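PDB 2JJQ: uncharacterized RNA methyltransferase pyrab10780 from Pyrococcus abyssi, which catalyses the S-adenosyl-L-methionine-dependent methylation of uridine 54 in tRNA to 5-methyluridine. Local coordinates for residues Asn234-Lys237 / Ser238-Tyr242; Pro368-Val371 / Lys372-Arg376. All coordinates share one frame; numbering follows the deposited sequence.

Overall arrangement
Both contacts are local, each formed within one unbroken run of chain, and they follow one another in series without nesting or crossing. Interaction 1 comes first: residues 234-242 form the loop between strand 228-233 and strand 244-250, neighbours at one edge of a five-stranded mixed sheet, and the contact draws that loop together. Further along the chain, interaction 2 spans successive turns of helix 368-377, which joins strands 356-359 and 381-386 of the eight-stranded sheet. The centres of the two contacts are 37 Å apart and their nearest atoms about 24 Å, so they do not touch.

Interaction 1. Residues Asn234-Lys237 / Ser238-Tyr242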
# COMPACT_ATOMS: atom_id res chain seq x y z
N ASN A 234 -7.97 6.36 -19.66
CA ASN A 234 -6.52 6.34 -19.69
C ASN A 234 -6.13 6.69 -21.12
O ASN A 234 -6.24 5.86 -22.04
CB ASN A 234 -5.96 4.97 -19.30
CG ASN A 234 -4.49 4.83 -19.71
OD1 ASN A 234 -3.80 5.84 -19.83
ND2 ASN A 234 -4.03 3.59 -19.98
N ARG A 235 -5.71 7.94 -21.31
CA ARG A 235 -5.30 8.41 -22.66
C ARG A 235 -3.81 8.24 -23.01
O ARG A 235 -3.36 8.68 -24.09
CB ARG A 235 -5.70 9.87 -22.84
CG ARG A 235 -7.19 10.08 -22.81
CD ARG A 235 -7.62 11.39 -23.39
NE ARG A 235 -9.08 11.40 -23.47
CZ ARG A 235 -9.89 11.75 -22.48
NH1 ARG A 235 -9.40 12.15 -21.31
NH2 ARG A 235 -11.20 11.72 -22.64
N SER A 236 -3.05 7.59 -22.14
CA SER A 236 -1.63 7.30 -22.39
C SER A 236 -1.48 5.87 -22.91
O SER A 236 -2.43 5.09 -22.85
CB SER A 236 -0.87 7.42 -21.09
OG SER A 236 -1.08 6.26 -20.30
N LYS A 237 -0.29 5.51 -23.39
CA LYS A 237 -0.07 4.18 -23.96
C LYS A 237 0.23 3.21 -22.86
O LYS A 237 0.17 2.00 -23.07
CB LYS A 237 1.11 4.17 -24.93
CG LYS A 237 1.11 5.28 -25.96
CD LYS A 237 -0.05 5.15 -26.94
CE LYS A 237 -0.44 6.53 -27.45
NZ LYS A 237 -0.99 7.40 -26.34
N SER A 238 0.56 3.74 -21.70
CA SER A 238 0.90 2.91 -20.57
C SER A 238 -0.30 2.05 -20.16
O SER A 238 -1.45 2.49 -20.23
CB SER A 238 1.35 3.77 -19.40
OG SER A 238 2.53 4.50 -19.73
N ASP A 239 -0.01 0.83 -19.76
CA ASP A 239 -0.96 0.01 -19.05
C ASP A 239 -1.05 0.50 -17.60
O ASP A 239 -0.21 0.16 -16.75
CB ASP A 239 -0.50 -1.44 -19.11
CG ASP A 239 -1.35 -2.34 -18.26
OD1 ASP A 239 -2.37 -1.86 -17.68
OD2 ASP A 239 -0.98 -3.52 -18.14
N VAL A 240 -2.07 1.30 -17.28
CA VAL A 240 -2.23 1.78 -15.91
C VAL A 240 -3.70 1.67 -15.51
O VAL A 240 -4.57 1.66 -16.36
CB VAL A 240 -1.81 3.26 -15.73
CG1 VAL A 240 -0.25 3.42 -15.77
CG2 VAL A 240 -2.44 4.12 -16.80
N SER A 241 -3.95 1.62 -14.22
CA SER A 241 -5.30 1.48 -13.70
C SER A 241 -5.83 2.83 -13.15
O SER A 241 -6.45 2.91 -12.13
CB SER A 241 -5.29 0.35 -12.65
OG SER A 241 -4.49 0.73 -11.55
N TYR A 242 -5.53 3.90 -13.86
CA TYR A 242 -6.09 5.20 -13.55
C TYR A 242 -6.07 5.99 -14.87
O TYR A 242 -5.39 5.61 -15.84
CB TYR A 242 -5.34 5.90 -12.40
CG TYR A 242 -3.94 6.15 -12.76
CD1 TYR A 242 -2.94 5.19 -12.50
CD2 TYR A 242 -3.61 7.26 -13.50
CE1 TYR A 242 -1.62 5.41 -12.92
CE2 TYR A 242 -2.30 7.48 -13.91
CZ TYR A 242 -1.32 6.56 -13.62
OH TYR A 242 -0.04 6.79 -14.06
O HOH W 1 -5.36 1.23 -19.09
O HOH W 2 -3.41 7.70 -17.32
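Asn234 reaches across the loop with its amide, and ND2 donates to Ser238 O at 2.8 Å. The acceptor lies close to the amide plane of Asn234, and the nitrogen approaches almost straight down the carbonyl bond, with a C=O...N angle of 171°, although the N-H itself is bent, at 149°. CG is trans to the backbone N (chi1 164°), which carries the amide in between the two arms of the loop.

The other end of the same amide is an acceptor for Ser236. Its OG donates to Asn234 OD1 at 2.8 Å, in the carbonyl plane and on a lone pair, whereas the Ser236 backbone N comes to OD1 from above that plane, at 3.0 Å. The second bond makes an Asx turn, with Asn234 at its head just after strand 228-233, where the chain begins the connection to strand 244-250. Ser236 OG is also met by Ser238 N, but at 3.3 Å and with a strongly bent N-H this bond is weak.

Two waters extend the network towards the returning arm. One accepts from Asn234 ND2 and donates to Val240 O; the other donates to Asn234 OD1 and, at 3.2 Å, to Tyr242 O. ND2 is thus held to the returning arm, while OD1 links Ser236 with Tyr242; bonds at both ends of this buried amide should fix its rotation.

Van der Waals contact is slighter. The Val240 CG2 methyl rests against the Asn234 amide, 3.6 Å from Asn234 CG and about as close to its N and O, the two side chains crossing at about a right angle, and the same methyl lies over one face of the Tyr242 ring, displaced towards its rim. The Asp239 carboxylate has its partners outside the loop: OD2 forms a salt bridge with Arg143 and OD1 a hydrogen bond with Tyr194 OH.

Interaction 2. Residues Pro368-Val371 / Lys372-Arg376; sequences PRLV and KRLNR
Four consecutive i+4 to i hydrogen bonds, Lys372 N to Pro368 O, Arg373 N to Arg369 O, Leu374 N to Leu370 O and Asn375 N to Val371 O, run at 2.9 to 3.0 Å and keep residues 368-376 in regular alpha-helix. One helical turn apart, Leu370 and Leu374 meet obliquely on the buried side, with Leu370 CG 4.0 Å from Leu374 CD1. Val371 and Asn375 lie alongside each other and point the same way; Val371 CG2 is 3.8 Å from Asn375 ND2, whose amide group is hydrogen-bonded at both ends to the backbone of Met398 and Asp400. On another side of the helix, the Arg373 chain runs extended from CG to NE, bringing NH1 to 3.9 Å from Arg369 CB. That NH1 donates to Arg347 O; the Arg369 chain is likewise extended, its NE 6.0 Å from Arg373 NH1, and Arg369 NH1 comes close to the like-charged Arg347. Leu370 packs on Tyr298 and lies near Asp346, both S-adenosyl-L-methionine-binding residues, consistent with a second shell behind the cofactor pocket. Helix 368-377 is the crossover of the beta-alpha-beta unit linking strands 356-359 and 381-386, as expected of a class I, Rossmann-like methyltransferase fold.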
# COMPACT_ATOMS: atom_id res chain seq x y z
N PRO A 368 19.61 13.93 0.47
CA PRO A 368 20.79 14.37 1.25
C PRO A 368 20.74 15.80 1.80
O PRO A 368 21.19 16.04 2.93
CB PRO A 368 21.94 14.20 0.23
CG PRO A 368 21.51 12.93 -0.53
CD PRO A 368 20.01 13.18 -0.74
N ARG A 369 20.19 16.73 1.03
CA ARG A 369 20.05 18.12 1.49
C ARG A 369 19.11 18.25 2.69
O ARG A 369 19.30 19.07 3.57
CB ARG A 369 19.57 19.06 0.37
CG ARG A 369 20.68 19.41 -0.62
CD ARG A 369 20.22 20.25 -1.81
NE ARG A 369 21.39 20.63 -2.61
CZ ARG A 369 21.32 21.11 -3.85
NH1 ARG A 369 20.14 21.27 -4.45
NH2 ARG A 369 22.45 21.44 -4.50
N LEU A 370 18.06 17.44 2.70
CA LEU A 370 17.12 17.43 3.82
C LEU A 370 17.85 16.84 5.04
O LEU A 370 17.70 17.35 6.15
CB LEU A 370 15.89 16.58 3.46
CG LEU A 370 14.92 16.37 4.63
CD1 LEU A 370 14.46 17.70 5.26
CD2 LEU A 370 13.69 15.55 4.10
N VAL A 371 18.61 15.76 4.86
CA VAL A 371 19.40 15.25 6.00
C VAL A 371 20.39 16.27 6.58
O VAL A 371 20.48 16.44 7.81
CB VAL A 371 19.93 13.76 5.91
CG1 VAL A 371 19.40 12.89 4.71
CG2 VAL A 371 21.34 13.52 6.49
N LYS A 372 21.06 17.00 5.70
CA LYS A 372 21.92 18.11 6.17
C LYS A 372 21.16 19.14 7.00
O LYS A 372 21.62 19.61 8.07
CB LYS A 372 22.59 18.81 4.99
CG LYS A 372 23.56 17.89 4.23
CD LYS A 372 24.46 18.66 3.28
CE LYS A 372 25.44 17.73 2.55
NZ LYS A 372 26.48 18.55 1.82
N ARG A 373 19.97 19.52 6.50
CA ARG A 373 19.16 20.53 7.15
C ARG A 373 18.68 20.04 8.51
O ARG A 373 18.71 20.79 9.49
CB ARG A 373 17.99 20.92 6.27
CG ARG A 373 18.39 21.80 5.10
CD ARG A 373 17.18 22.15 4.26
NE ARG A 373 17.57 23.23 3.38
CZ ARG A 373 17.62 23.12 2.06
NH1 ARG A 373 17.25 21.97 1.48
NH2 ARG A 373 18.02 24.16 1.32
N LEU A 374 18.30 18.76 8.60
CA LEU A 374 17.85 18.17 9.87
C LEU A 374 19.02 18.13 10.87
O LEU A 374 18.84 18.39 12.07
CB LEU A 374 17.32 16.74 9.60
CG LEU A 374 15.90 16.71 8.98
CD1 LEU A 374 15.53 15.28 8.41
CD2 LEU A 374 14.85 17.15 10.00
N ASN A 375 20.20 17.79 10.37
CA ASN A 375 21.44 17.77 11.20
C ASN A 375 21.84 19.15 11.75
O ASN A 375 22.42 19.27 12.84
CB ASN A 375 22.58 17.10 10.41
CG ASN A 375 22.46 15.58 10.39
OD1 ASN A 375 21.77 15.00 11.21
ND2 ASN A 375 23.18 14.93 9.48
N ARG A 376 21.54 20.19 10.98
CA ARG A 376 21.91 21.56 11.34
C ARG A 376 20.88 22.13 12.29
O ARG A 376 21.22 22.71 13.31
CB ARG A 376 22.01 22.40 10.07
CG ARG A 376 22.35 23.85 10.27
CD ARG A 376 22.86 24.43 8.93
NE ARG A 376 21.79 24.96 8.08
CZ ARG A 376 21.41 24.44 6.90
NH1 ARG A 376 22.03 23.37 6.41
NH2 ARG A 376 20.42 25.01 6.22